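Local coordinates for binary enterotoxin of Clostridium perfringens component a (PDB 5H04), which is the ADP-ribosylating component of a two-part clostridial enterotoxin, binding NAD(+) or NADH and probably modifying actin in host cells, as related binary toxins do, at residues A[254-259]-A[336-341]; A[292-297]-A[359-364]; A[313-318]-A[353-358]. One frame throughout, in Å; residues are numbered along the deposited sequence.

Contact 1. Residues A[254-259]-A[336-341]; sequences AINKYL and KTFIST. With NAI (1,4-dihydronicotinamide adenine dinucleotide), chain B.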
# COMPACT_ATOMS: atom_id res chain seq x y z
N ALA A 254 -6.75 14.09 -25.70
CA ALA A 254 -6.72 15.53 -25.97
C ALA A 254 -6.97 16.35 -24.71
O ALA A 254 -6.38 17.43 -24.55
CB ALA A 254 -7.75 15.87 -27.05
N ILE A 255 -7.85 15.88 -23.83
CA ILE A 255 -8.23 16.66 -22.65
C ILE A 255 -7.06 16.79 -21.69
O ILE A 255 -6.72 17.90 -21.24
CB ILE A 255 -9.46 16.04 -21.97
CG1 ILE A 255 -10.72 16.35 -22.80
CG2 ILE A 255 -9.61 16.54 -20.52
CD1 ILE A 255 -11.96 15.64 -22.34
N ASN A 256 -6.41 15.67 -21.36
CA ASN A 256 -5.29 15.72 -20.43
C ASN A 256 -4.05 16.33 -21.06
O ASN A 256 -3.26 16.98 -20.37
CB ASN A 256 -5.00 14.32 -19.88
CG ASN A 256 -5.98 13.89 -18.81
OD1 ASN A 256 -6.59 14.73 -18.13
ND2 ASN A 256 -6.14 12.58 -18.64
N LYS A 257 -3.84 16.12 -22.37
CA LYS A 257 -2.76 16.83 -23.04
C LYS A 257 -2.93 18.34 -22.89
O LYS A 257 -1.96 19.05 -22.59
CB LYS A 257 -2.72 16.43 -24.52
CG LYS A 257 -1.44 16.76 -25.25
CD LYS A 257 -1.41 16.08 -26.61
CE LYS A 257 -1.58 14.56 -26.47
NZ LYS A 257 -1.39 13.83 -27.77
N TYR A 258 -4.16 18.85 -23.06
CA TYR A 258 -4.40 20.28 -22.93
C TYR A 258 -4.16 20.76 -21.50
O TYR A 258 -3.51 21.78 -21.28
CB TYR A 258 -5.82 20.63 -23.39
CG TYR A 258 -6.18 22.08 -23.16
CD1 TYR A 258 -5.83 23.06 -24.09
CD2 TYR A 258 -6.87 22.48 -22.02
CE1 TYR A 258 -6.15 24.38 -23.88
CE2 TYR A 258 -7.19 23.80 -21.80
CZ TYR A 258 -6.83 24.75 -22.74
OH TYR A 258 -7.15 26.07 -22.53
N LEU A 259 -4.68 20.02 -20.52
CA LEU A 259 -4.48 20.43 -19.13
C LEU A 259 -3.00 20.44 -18.76
O LEU A 259 -2.56 21.27 -17.96
CB LEU A 259 -5.25 19.50 -18.19
CG LEU A 259 -6.76 19.77 -18.10
CD1 LEU A 259 -7.50 18.57 -17.51
CD2 LEU A 259 -7.05 21.05 -17.30
N LYS A 336 -1.66 18.45 -12.90
CA LYS A 336 -2.53 19.35 -13.65
C LYS A 336 -3.66 18.62 -14.35
O LYS A 336 -4.66 19.26 -14.70
CB LYS A 336 -1.71 20.13 -14.68
CG LYS A 336 -0.50 20.83 -14.10
CD LYS A 336 0.31 21.54 -15.17
CE LYS A 336 -0.43 22.76 -15.71
NZ LYS A 336 0.42 23.53 -16.66
N THR A 337 -3.52 17.32 -14.54
CA THR A 337 -4.47 16.54 -15.32
C THR A 337 -5.58 15.98 -14.43
O THR A 337 -5.46 15.94 -13.20
CB THR A 337 -3.74 15.38 -16.01
OG1 THR A 337 -2.90 14.71 -15.06
CG2 THR A 337 -2.87 15.90 -17.15
N PHE A 338 -6.66 15.54 -15.07
CA PHE A 338 -7.51 14.58 -14.39
C PHE A 338 -6.68 13.32 -14.16
O PHE A 338 -5.77 13.01 -14.93
CB PHE A 338 -8.77 14.25 -15.20
CG PHE A 338 -9.71 15.40 -15.41
CD1 PHE A 338 -10.48 15.88 -14.35
CD2 PHE A 338 -9.87 15.97 -16.67
CE1 PHE A 338 -11.36 16.94 -14.53
CE2 PHE A 338 -10.75 17.03 -16.87
CZ PHE A 338 -11.49 17.52 -15.80
N ILE A 339 -6.97 12.59 -13.08
CA ILE A 339 -6.24 11.37 -12.77
C ILE A 339 -7.18 10.18 -12.95
O ILE A 339 -8.09 9.96 -12.14
CB ILE A 339 -5.68 11.37 -11.34
CG1 ILE A 339 -5.02 12.72 -11.02
CG2 ILE A 339 -4.69 10.20 -11.21
CD1 ILE A 339 -4.45 12.81 -9.60
N SER A 340 -6.92 9.39 -13.99
CA SER A 340 -7.62 8.11 -14.17
C SER A 340 -6.96 7.04 -13.30
O SER A 340 -5.79 6.70 -13.51
CB SER A 340 -7.61 7.69 -15.64
OG SER A 340 -8.51 8.49 -16.40
N THR A 341 -7.71 6.51 -12.34
CA THR A 341 -7.26 5.44 -11.46
C THR A 341 -8.27 4.30 -11.52
O THR A 341 -9.34 4.41 -12.11
CB THR A 341 -7.09 5.90 -10.00
OG1 THR A 341 -8.38 6.08 -9.40
CG2 THR A 341 -6.30 7.20 -9.93
PA NAI B . -3.89 9.59 -19.56
O1A NAI B . -4.45 10.84 -20.30
O2A NAI B . -3.79 9.81 -18.04
O5B NAI B . -2.39 9.24 -20.09
C5B NAI B . -2.08 9.05 -21.46
C4B NAI B . -0.58 9.44 -21.62
O4B NAI B . -0.37 10.87 -21.06
C3B NAI B . 0.17 8.67 -20.94
O3B NAI B . 1.43 8.40 -21.63
C2B NAI B . 0.55 9.48 -19.55
O2B NAI B . 1.80 8.95 -19.02
C1B NAI B . 0.62 10.71 -19.88
N9A NAI B . 0.12 11.57 -18.79
C8A NAI B . -1.08 11.54 -18.18
N7A NAI B . -1.07 12.53 -17.22
C5A NAI B . 0.15 13.16 -17.27
C6A NAI B . 0.66 14.20 -16.54
N6A NAI B . 0.16 15.01 -15.48
N1A NAI B . 1.92 14.64 -16.78
C2A NAI B . 2.67 14.04 -17.76
N3A NAI B . 2.16 13.01 -18.50
C4A NAI B . 0.90 12.57 -18.25
O3 NAI B . -4.79 8.31 -19.89
PN NAI B . -4.38 6.77 -19.72
O1N NAI B . -3.69 6.49 -18.44
O2N NAI B . -3.46 6.28 -20.85
O5D NAI B . -5.77 5.99 -19.70
C5D NAI B . -6.51 5.87 -20.86
C4D NAI B . -7.82 5.30 -20.55
O4D NAI B . -7.69 4.22 -19.79
C3D NAI B . -8.76 6.38 -19.73
O3D NAI B . -10.18 6.20 -20.20
C2D NAI B . -8.64 6.07 -18.54
O2D NAI B . -9.78 6.49 -17.69
C1D NAI B . -8.52 4.45 -18.58
N1N NAI B . -7.95 3.94 -17.51
C2N NAI B . -6.59 4.24 -17.15
C3N NAI B . -5.96 3.56 -15.93
C7N NAI B . -4.50 3.55 -15.71
O7N NAI B . -4.06 2.83 -14.79
N7N NAI B . -3.63 4.32 -16.50
C4N NAI B . -6.85 2.91 -14.87
C5N NAI B . -8.12 2.33 -15.49
C6N NAI B . -8.73 3.04 -16.69
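The backbones of helix 238-261 and of the turn leading into strand 339-342 draw closest at Asn256 and Thr337, whose CA atoms are 5.2 Å apart. Asn256 reaches across with its amide: OD1 accepts a weak, bent hydrogen bond from Phe338 N (3.2 Å, 129°), while ND2 gives an almost straight one to the phosphate oxygen O1A of the dinucleotide (2.9 Å, 173°). With Tyr247 OH also bonded to ND2, both ends of the amide are engaged, which fixes its rotation. Thr337 turns its two branches to different tasks. Its methyl CG2 packs on Asn256 O, whereas OG1, held between backbone N and carbonyl carbon (chi1 48°), accepts a hydrogen bond from the adenine amino group N6A at 3.1 Å. The strand that follows holds Ser340 and Thr341, the first two residues of a Ser-Thr-Thr sequence that matches in position the Ser-Thr-Ser motif of ADP-ribosyltransferases; Ser340 OG lies 2.7 Å from the ribose oxygen O2D. Behind the pocket the Phe338 ring takes Ile255 CG2 at its edge, 3.9 Å from CE2. Leu259 CD1 comes in obliquely, 3.6 Å from Phe338 CD2. His387 stacks edge-to-face with the same ring. At the outer end the bent Lys336 chain passes Leu259, with Lys336 CE 3.4 Å from Leu259 O, and its NZ bonds to Leu260 O.

Contact 2. Residues A[292-297]-A[359-364]; sequences DIITYR and RLHLPN. With NAI (1,4-dihydronicotinamide adenine dinucleotide), chain B.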
# COMPACT_ATOMS: atom_id res chain seq x y z
N ASP A 292 -11.88 6.96 3.14
CA ASP A 292 -10.52 6.72 2.66
C ASP A 292 -10.48 5.42 1.85
O ASP A 292 -11.02 4.40 2.28
CB ASP A 292 -9.53 6.60 3.82
CG ASP A 292 -9.35 7.87 4.62
OD1 ASP A 292 -9.81 8.98 4.25
OD2 ASP A 292 -8.70 7.76 5.69
N ILE A 293 -9.84 5.46 0.68
CA ILE A 293 -9.76 4.28 -0.18
C ILE A 293 -8.42 4.28 -0.90
O ILE A 293 -7.85 5.34 -1.19
CB ILE A 293 -10.94 4.24 -1.18
CG1 ILE A 293 -10.99 2.89 -1.93
CG2 ILE A 293 -10.86 5.42 -2.17
CD1 ILE A 293 -12.28 2.67 -2.78
N ILE A 294 -7.90 3.08 -1.18
CA ILE A 294 -6.72 2.93 -2.01
C ILE A 294 -7.16 2.75 -3.46
O ILE A 294 -8.02 1.92 -3.76
CB ILE A 294 -5.87 1.73 -1.55
CG1 ILE A 294 -5.44 1.90 -0.08
CG2 ILE A 294 -4.68 1.50 -2.50
CD1 ILE A 294 -4.81 3.24 0.25
N THR A 295 -6.55 3.51 -4.37
CA THR A 295 -6.78 3.29 -5.80
C THR A 295 -5.43 3.17 -6.49
O THR A 295 -4.38 3.42 -5.89
CB THR A 295 -7.63 4.41 -6.45
OG1 THR A 295 -6.90 5.64 -6.47
CG2 THR A 295 -8.94 4.59 -5.71
N TYR A 296 -5.45 2.77 -7.77
CA TYR A 296 -4.23 2.41 -8.48
C TYR A 296 -4.17 3.09 -9.84
O TYR A 296 -5.20 3.42 -10.45
CB TYR A 296 -4.13 0.89 -8.68
CG TYR A 296 -4.10 0.13 -7.39
CD1 TYR A 296 -5.28 -0.25 -6.77
CD2 TYR A 296 -2.90 -0.22 -6.79
CE1 TYR A 296 -5.27 -0.95 -5.57
CE2 TYR A 296 -2.87 -0.92 -5.58
CZ TYR A 296 -4.06 -1.29 -4.99
OH TYR A 296 -4.04 -1.98 -3.81
N ARG A 297 -2.94 3.27 -10.34
CA ARG A 297 -2.79 3.80 -11.69
C ARG A 297 -1.51 3.25 -12.31
O ARG A 297 -0.45 3.29 -11.69
CB ARG A 297 -2.76 5.34 -11.69
CG ARG A 297 -2.49 5.93 -13.07
CD ARG A 297 -2.54 7.48 -13.11
NE ARG A 297 -1.95 7.96 -14.35
CZ ARG A 297 -2.55 7.88 -15.54
NH1 ARG A 297 -3.77 7.36 -15.63
NH2 ARG A 297 -1.94 8.31 -16.63
N ARG A 359 0.04 3.54 -6.11
CA ARG A 359 -0.82 2.98 -5.07
C ARG A 359 -1.21 4.17 -4.21
O ARG A 359 -0.43 4.58 -3.35
CB ARG A 359 -0.13 1.88 -4.25
CG ARG A 359 -1.03 1.30 -3.15
CD ARG A 359 -0.62 -0.11 -2.72
NE ARG A 359 0.68 -0.12 -2.05
CZ ARG A 359 1.28 -1.24 -1.68
NH1 ARG A 359 0.69 -2.41 -1.91
NH2 ARG A 359 2.46 -1.20 -1.09
N LEU A 360 -2.40 4.72 -4.44
CA LEU A 360 -2.74 6.07 -3.98
C LEU A 360 -3.71 6.00 -2.81
O LEU A 360 -4.79 5.41 -2.93
CB LEU A 360 -3.34 6.88 -5.12
CG LEU A 360 -3.87 8.28 -4.81
CD1 LEU A 360 -2.75 9.26 -4.49
CD2 LEU A 360 -4.72 8.79 -5.98
N HIS A 361 -3.33 6.62 -1.70
CA HIS A 361 -4.28 6.86 -0.63
C HIS A 361 -5.16 8.03 -1.06
O HIS A 361 -4.68 9.17 -1.15
CB HIS A 361 -3.57 7.15 0.68
CG HIS A 361 -4.50 7.57 1.77
ND1 HIS A 361 -5.02 6.68 2.69
CD2 HIS A 361 -5.06 8.78 2.06
CE1 HIS A 361 -5.83 7.32 3.51
NE2 HIS A 361 -5.88 8.59 3.15
N LEU A 362 -6.44 7.75 -1.31
CA LEU A 362 -7.42 8.74 -1.77
C LEU A 362 -8.32 9.11 -0.60
O LEU A 362 -9.18 8.32 -0.21
CB LEU A 362 -8.24 8.15 -2.92
CG LEU A 362 -9.30 9.05 -3.57
CD1 LEU A 362 -8.66 10.33 -4.10
CD2 LEU A 362 -10.03 8.30 -4.70
N PRO A 363 -8.16 10.28 -0.01
CA PRO A 363 -8.84 10.56 1.26
C PRO A 363 -10.34 10.76 1.11
O PRO A 363 -10.84 11.21 0.07
CB PRO A 363 -8.18 11.85 1.76
CG PRO A 363 -6.93 11.95 1.03
CD PRO A 363 -7.15 11.31 -0.32
N ASN A 364 -11.04 10.40 2.17
CA ASN A 364 -12.38 10.91 2.42
C ASN A 364 -12.43 12.40 2.11
O ASN A 364 -11.57 13.17 2.57
CB ASN A 364 -12.72 10.65 3.90
CG ASN A 364 -14.14 11.04 4.26
OD1 ASN A 364 -14.82 11.78 3.55
ND2 ASN A 364 -14.61 10.53 5.40
PA NAI B . -3.89 9.59 -19.56
O1A NAI B . -4.45 10.84 -20.30
O2A NAI B . -3.79 9.81 -18.04
O5B NAI B . -2.39 9.24 -20.09
C5B NAI B . -2.08 9.05 -21.46
C4B NAI B . -0.58 9.44 -21.62
O4B NAI B . -0.37 10.87 -21.06
C3B NAI B . 0.17 8.67 -20.94
O3B NAI B . 1.43 8.40 -21.63
C2B NAI B . 0.55 9.48 -19.55
O2B NAI B . 1.80 8.95 -19.02
C1B NAI B . 0.62 10.71 -19.88
N9A NAI B . 0.12 11.57 -18.79
C8A NAI B . -1.08 11.54 -18.18
N7A NAI B . -1.07 12.53 -17.22
C5A NAI B . 0.15 13.16 -17.27
C6A NAI B . 0.66 14.20 -16.54
N6A NAI B . 0.16 15.01 -15.48
N1A NAI B . 1.92 14.64 -16.78
C2A NAI B . 2.67 14.04 -17.76
N3A NAI B . 2.16 13.01 -18.50
C4A NAI B . 0.90 12.57 -18.25
O3 NAI B . -4.79 8.31 -19.89
PN NAI B . -4.38 6.77 -19.72
O1N NAI B . -3.69 6.49 -18.44
O2N NAI B . -3.46 6.28 -20.85
O5D NAI B . -5.77 5.99 -19.70
C5D NAI B . -6.51 5.87 -20.86
C4D NAI B . -7.82 5.30 -20.55
O4D NAI B . -7.69 4.22 -19.79
C3D NAI B . -8.76 6.38 -19.73
O3D NAI B . -10.18 6.20 -20.20
C2D NAI B . -8.64 6.07 -18.54
O2D NAI B . -9.78 6.49 -17.69
C1D NAI B . -8.52 4.45 -18.58
N1N NAI B . -7.95 3.94 -17.51
C2N NAI B . -6.59 4.24 -17.15
C3N NAI B . -5.96 3.56 -15.93
C7N NAI B . -4.50 3.55 -15.71
O7N NAI B . -4.06 2.83 -14.79
N7N NAI B . -3.63 4.32 -16.50
C4N NAI B . -6.85 2.91 -14.87
C5N NAI B . -8.12 2.33 -15.49
C6N NAI B . -8.73 3.04 -16.69
O HOH W 1 -2.11 -3.07 -2.27
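Tyr296 and Arg359 leave neighbouring strands side by side: the tyrosine ring lies opposite its own carbonyl carbon (chi1 -60°), and the arginine CG lies opposite its backbone N (chi1 179°), the near-extended chi2 laying CD 3.7 Å from Tyr296 CE2. The bend at chi3 (67°) then turns the guanidinium. A water in the plane of the ring bridges the polar ends, donating to Tyr296 OH at 2.7 Å and accepting from Arg359 NH1. Beneath them the strands run antiparallel, with reciprocal hydrogen bonds at Ile293-Leu362 and Thr295-Leu360; Leu360 N to Thr295 O is 2.8 Å. Strand 293-299 is one of the two edge strands of the five-stranded sheet. On one face Leu360 and Leu362 pack against strand 382-385. On the other, Ile294, Arg359 and His361 pack on strand 132-134, while Asn213 and Gln211, from the loop before helix 218-234, bond to Tyr296 OH and His361 ND1. Asp292 OD1 accepts from Asn364 N at 2.8 Å through its anti lone pair. Past Tyr296, Arg297 extends to the pyrophosphate of the bound NADH, NH1 bonding to O1N at 2.9 Å. Asp415 and Asp136, both salt-bridged to Arg359, probably balance its buried charge, and Asp136 ties the toxin's two halves together.

Contact 3. Residues A[313-318]-A[353-358]; sequences YDFNKV and KRKLIL. With NAI (1,4-dihydronicotinamide adenine dinucleotide), chain B.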
# COMPACT_ATOMS: atom_id res chain seq x y z
N TYR A 313 15.01 5.24 -17.38
CA TYR A 313 13.78 4.48 -17.26
C TYR A 313 14.02 2.97 -17.23
O TYR A 313 13.06 2.20 -17.12
CB TYR A 313 12.83 4.84 -18.41
CG TYR A 313 11.42 4.32 -18.29
CD1 TYR A 313 10.68 4.51 -17.12
CD2 TYR A 313 10.81 3.67 -19.35
CE1 TYR A 313 9.38 4.03 -17.01
CE2 TYR A 313 9.50 3.20 -19.26
CZ TYR A 313 8.79 3.38 -18.10
OH TYR A 313 7.50 2.90 -18.02
N ASP A 314 15.27 2.53 -17.34
CA ASP A 314 15.57 1.10 -17.32
C ASP A 314 15.82 0.69 -15.88
O ASP A 314 16.93 0.77 -15.37
CB ASP A 314 16.75 0.75 -18.22
CG ASP A 314 17.14 -0.72 -18.13
OD1 ASP A 314 16.35 -1.52 -17.59
OD2 ASP A 314 18.19 -1.13 -18.66
N PHE A 315 14.75 0.22 -15.22
CA PHE A 315 14.81 -0.19 -13.82
C PHE A 315 15.38 -1.60 -13.65
O PHE A 315 15.41 -2.10 -12.52
CB PHE A 315 13.42 -0.07 -13.19
CG PHE A 315 12.85 1.33 -13.26
CD1 PHE A 315 13.65 2.43 -13.03
CD2 PHE A 315 11.51 1.54 -13.58
CE1 PHE A 315 13.15 3.71 -13.10
CE2 PHE A 315 10.99 2.83 -13.64
CZ PHE A 315 11.81 3.92 -13.41
N ASN A 316 15.94 -2.19 -14.70
CA ASN A 316 16.56 -3.51 -14.58
C ASN A 316 17.97 -3.41 -13.98
O ASN A 316 18.56 -4.40 -13.56
CB ASN A 316 16.61 -4.21 -15.95
CG ASN A 316 15.43 -5.13 -16.18
OD1 ASN A 316 14.72 -5.50 -15.24
ND2 ASN A 316 15.21 -5.50 -17.43
N LYS A 317 18.47 -2.18 -13.96
CA LYS A 317 19.77 -1.80 -13.44
C LYS A 317 19.50 -1.16 -12.08
O LYS A 317 18.52 -0.44 -11.90
CB LYS A 317 20.45 -0.79 -14.38
CG LYS A 317 20.71 -1.33 -15.78
CD LYS A 317 21.34 -0.26 -16.66
CE LYS A 317 21.57 -0.79 -18.07
NZ LYS A 317 22.60 -1.86 -18.10
N VAL A 318 20.39 -1.43 -11.13
CA VAL A 318 20.25 -0.96 -9.76
C VAL A 318 20.34 0.56 -9.70
O VAL A 318 19.53 1.22 -9.04
CB VAL A 318 21.32 -1.61 -8.86
CG1 VAL A 318 21.30 -0.98 -7.47
CG2 VAL A 318 21.09 -3.10 -8.77
N LYS A 353 2.91 -2.78 -20.07
CA LYS A 353 4.34 -2.57 -19.95
C LYS A 353 4.72 -1.32 -19.18
O LYS A 353 5.92 -1.12 -18.92
CB LYS A 353 4.99 -2.54 -21.34
CG LYS A 353 4.79 -3.86 -22.09
CD LYS A 353 5.89 -4.15 -23.10
CE LYS A 353 5.71 -5.55 -23.70
NZ LYS A 353 6.83 -5.92 -24.61
N ARG A 354 3.77 -0.47 -18.79
CA ARG A 354 4.13 0.67 -17.95
C ARG A 354 4.81 0.18 -16.68
O ARG A 354 4.39 -0.82 -16.09
CB ARG A 354 2.90 1.52 -17.62
CG ARG A 354 2.25 2.13 -18.85
CD ARG A 354 1.22 3.18 -18.50
NE ARG A 354 0.59 3.70 -19.72
CZ ARG A 354 -0.46 4.51 -19.74
NH1 ARG A 354 -1.03 4.90 -18.61
NH2 ARG A 354 -0.95 4.92 -20.91
N LYS A 355 5.88 0.86 -16.28
CA LYS A 355 6.73 0.37 -15.20
C LYS A 355 6.47 1.04 -13.86
O LYS A 355 7.14 0.71 -12.88
CB LYS A 355 8.21 0.55 -15.56
CG LYS A 355 8.65 -0.15 -16.84
CD LYS A 355 10.08 0.22 -17.15
CE LYS A 355 10.53 -0.39 -18.47
NZ LYS A 355 11.87 0.13 -18.86
N LEU A 356 5.52 1.97 -13.79
CA LEU A 356 5.28 2.78 -12.60
C LEU A 356 3.85 2.54 -12.15
O LEU A 356 2.91 2.82 -12.91
CB LEU A 356 5.54 4.25 -12.89
CG LEU A 356 6.99 4.52 -13.30
CD1 LEU A 356 7.10 5.87 -13.96
CD2 LEU A 356 7.94 4.42 -12.09
N ILE A 357 3.69 1.99 -10.95
CA ILE A 357 2.39 1.59 -10.42
C ILE A 357 2.08 2.50 -9.24
O ILE A 357 2.68 2.37 -8.16
CB ILE A 357 2.39 0.11 -9.99
CG1 ILE A 357 2.84 -0.80 -11.15
CG2 ILE A 357 1.02 -0.29 -9.47
CD1 ILE A 357 3.05 -2.27 -10.75
N LEU A 358 1.14 3.42 -9.43
CA LEU A 358 0.68 4.27 -8.34
C LEU A 358 -0.22 3.46 -7.41
O LEU A 358 -1.13 2.77 -7.87
CB LEU A 358 -0.09 5.46 -8.89
CG LEU A 358 -0.52 6.54 -7.88
CD1 LEU A 358 0.69 7.32 -7.40
CD2 LEU A 358 -1.55 7.49 -8.50
PA NAI B . -3.89 9.59 -19.56
O1A NAI B . -4.45 10.84 -20.30
O2A NAI B . -3.79 9.81 -18.04
O5B NAI B . -2.39 9.24 -20.09
C5B NAI B . -2.08 9.05 -21.46
C4B NAI B . -0.58 9.44 -21.62
O4B NAI B . -0.37 10.87 -21.06
C3B NAI B . 0.17 8.67 -20.94
O3B NAI B . 1.43 8.40 -21.63
C2B NAI B . 0.55 9.48 -19.55
O2B NAI B . 1.80 8.95 -19.02
C1B NAI B . 0.62 10.71 -19.88
N9A NAI B . 0.12 11.57 -18.79
C8A NAI B . -1.08 11.54 -18.18
N7A NAI B . -1.07 12.53 -17.22
C5A NAI B . 0.15 13.16 -17.27
C6A NAI B . 0.66 14.20 -16.54
N6A NAI B . 0.16 15.01 -15.48
N1A NAI B . 1.92 14.64 -16.78
C2A NAI B . 2.67 14.04 -17.76
N3A NAI B . 2.16 13.01 -18.50
C4A NAI B . 0.90 12.57 -18.25
O3 NAI B . -4.79 8.31 -19.89
PN NAI B . -4.38 6.77 -19.72
O1N NAI B . -3.69 6.49 -18.44
O2N NAI B . -3.46 6.28 -20.85
O5D NAI B . -5.77 5.99 -19.70
C5D NAI B . -6.51 5.87 -20.86
C4D NAI B . -7.82 5.30 -20.55
O4D NAI B . -7.69 4.22 -19.79
C3D NAI B . -8.76 6.38 -19.73
O3D NAI B . -10.18 6.20 -20.20
C2D NAI B . -8.64 6.07 -18.54
O2D NAI B . -9.78 6.49 -17.69
C1D NAI B . -8.52 4.45 -18.58
N1N NAI B . -7.95 3.94 -17.51
C2N NAI B . -6.59 4.24 -17.15
C3N NAI B . -5.96 3.56 -15.93
C7N NAI B . -4.50 3.55 -15.71
O7N NAI B . -4.06 2.83 -14.79
N7N NAI B . -3.63 4.32 -16.50
C4N NAI B . -6.85 2.91 -14.87
C5N NAI B . -8.12 2.33 -15.49
C6N NAI B . -8.73 3.04 -16.69
O HOH W 2 13.49 -1.63 -17.39
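Lys355 stretches over one face of the Tyr313 ring, the two side chains crossing at a slant. Its CG stands beside the backbone N (chi1 -58°) and the chain is extended from there, which carries CD above the ring in a CH-pi contact 3.8 Å from the centroid of Tyr313. The ammonium group goes further toward the rim, NZ standing 4.2 Å from that centroid in an off-centre cation-pi contact. NZ then bonds to Tyr313 O at 3.0 Å, approaching from above the carbonyl plane (40° out of it). The tyrosine answers at its other end, where OH accepts a hydrogen bond from Lys355 N (3.1 Å, 149°), so that two hydrogen bonds join the residues. Phe315 is turned differently: its edge meets Lys355 CB, while Tyr313 O lies over the centre of one face. Leu356 touches both rings, CD1 at the edge of the tyrosine and CD2 meeting Phe315 CE2 at 3.8 Å, roughly at right angles to that side chain. Asp314 shapes the loop just before helix 318-328 through an Asx turn, OD1 accepting from Asn316 N within a type I turn. A water links this same oxygen to Lys355 NZ, 2.8 Å from the ammonium. Arg354, two residues before strand 356-362, has its CB leading away from the loop. The ammonium of Lys355 is thus met by a carbonyl, a water and the rim of a ring, which probably stabilise its charge, while the extended Arg354 counters the nicotinamide-side phosphate of the bound NADH, NH1 on O1N at 3.1 Å and NH2 on O2N at 2.9 Å.

From the N terminus, helix 238-261 is met first, and contact 1 closes the loop from 254-259 to 336-341. Inside that loop strand 293-299 opens contact 2 and the 313-318 loop opens contact 3; both close only beyond residue 341, on strand 356-362, and therefore cross contact 1. Contact 3 is nested within contact 2. Contacts 2 and 3 share strand 356-362 of the five-stranded sheet and touch where Arg297 O meets Leu358 N. Contacts 1 and 2 touch at Ser340 O and Arg297 NH1, tying strand 339-342 of the three-stranded sheet to strand 293-299. All three reach the dinucleotide, through Asn256 and Thr337, Arg297, and Arg354.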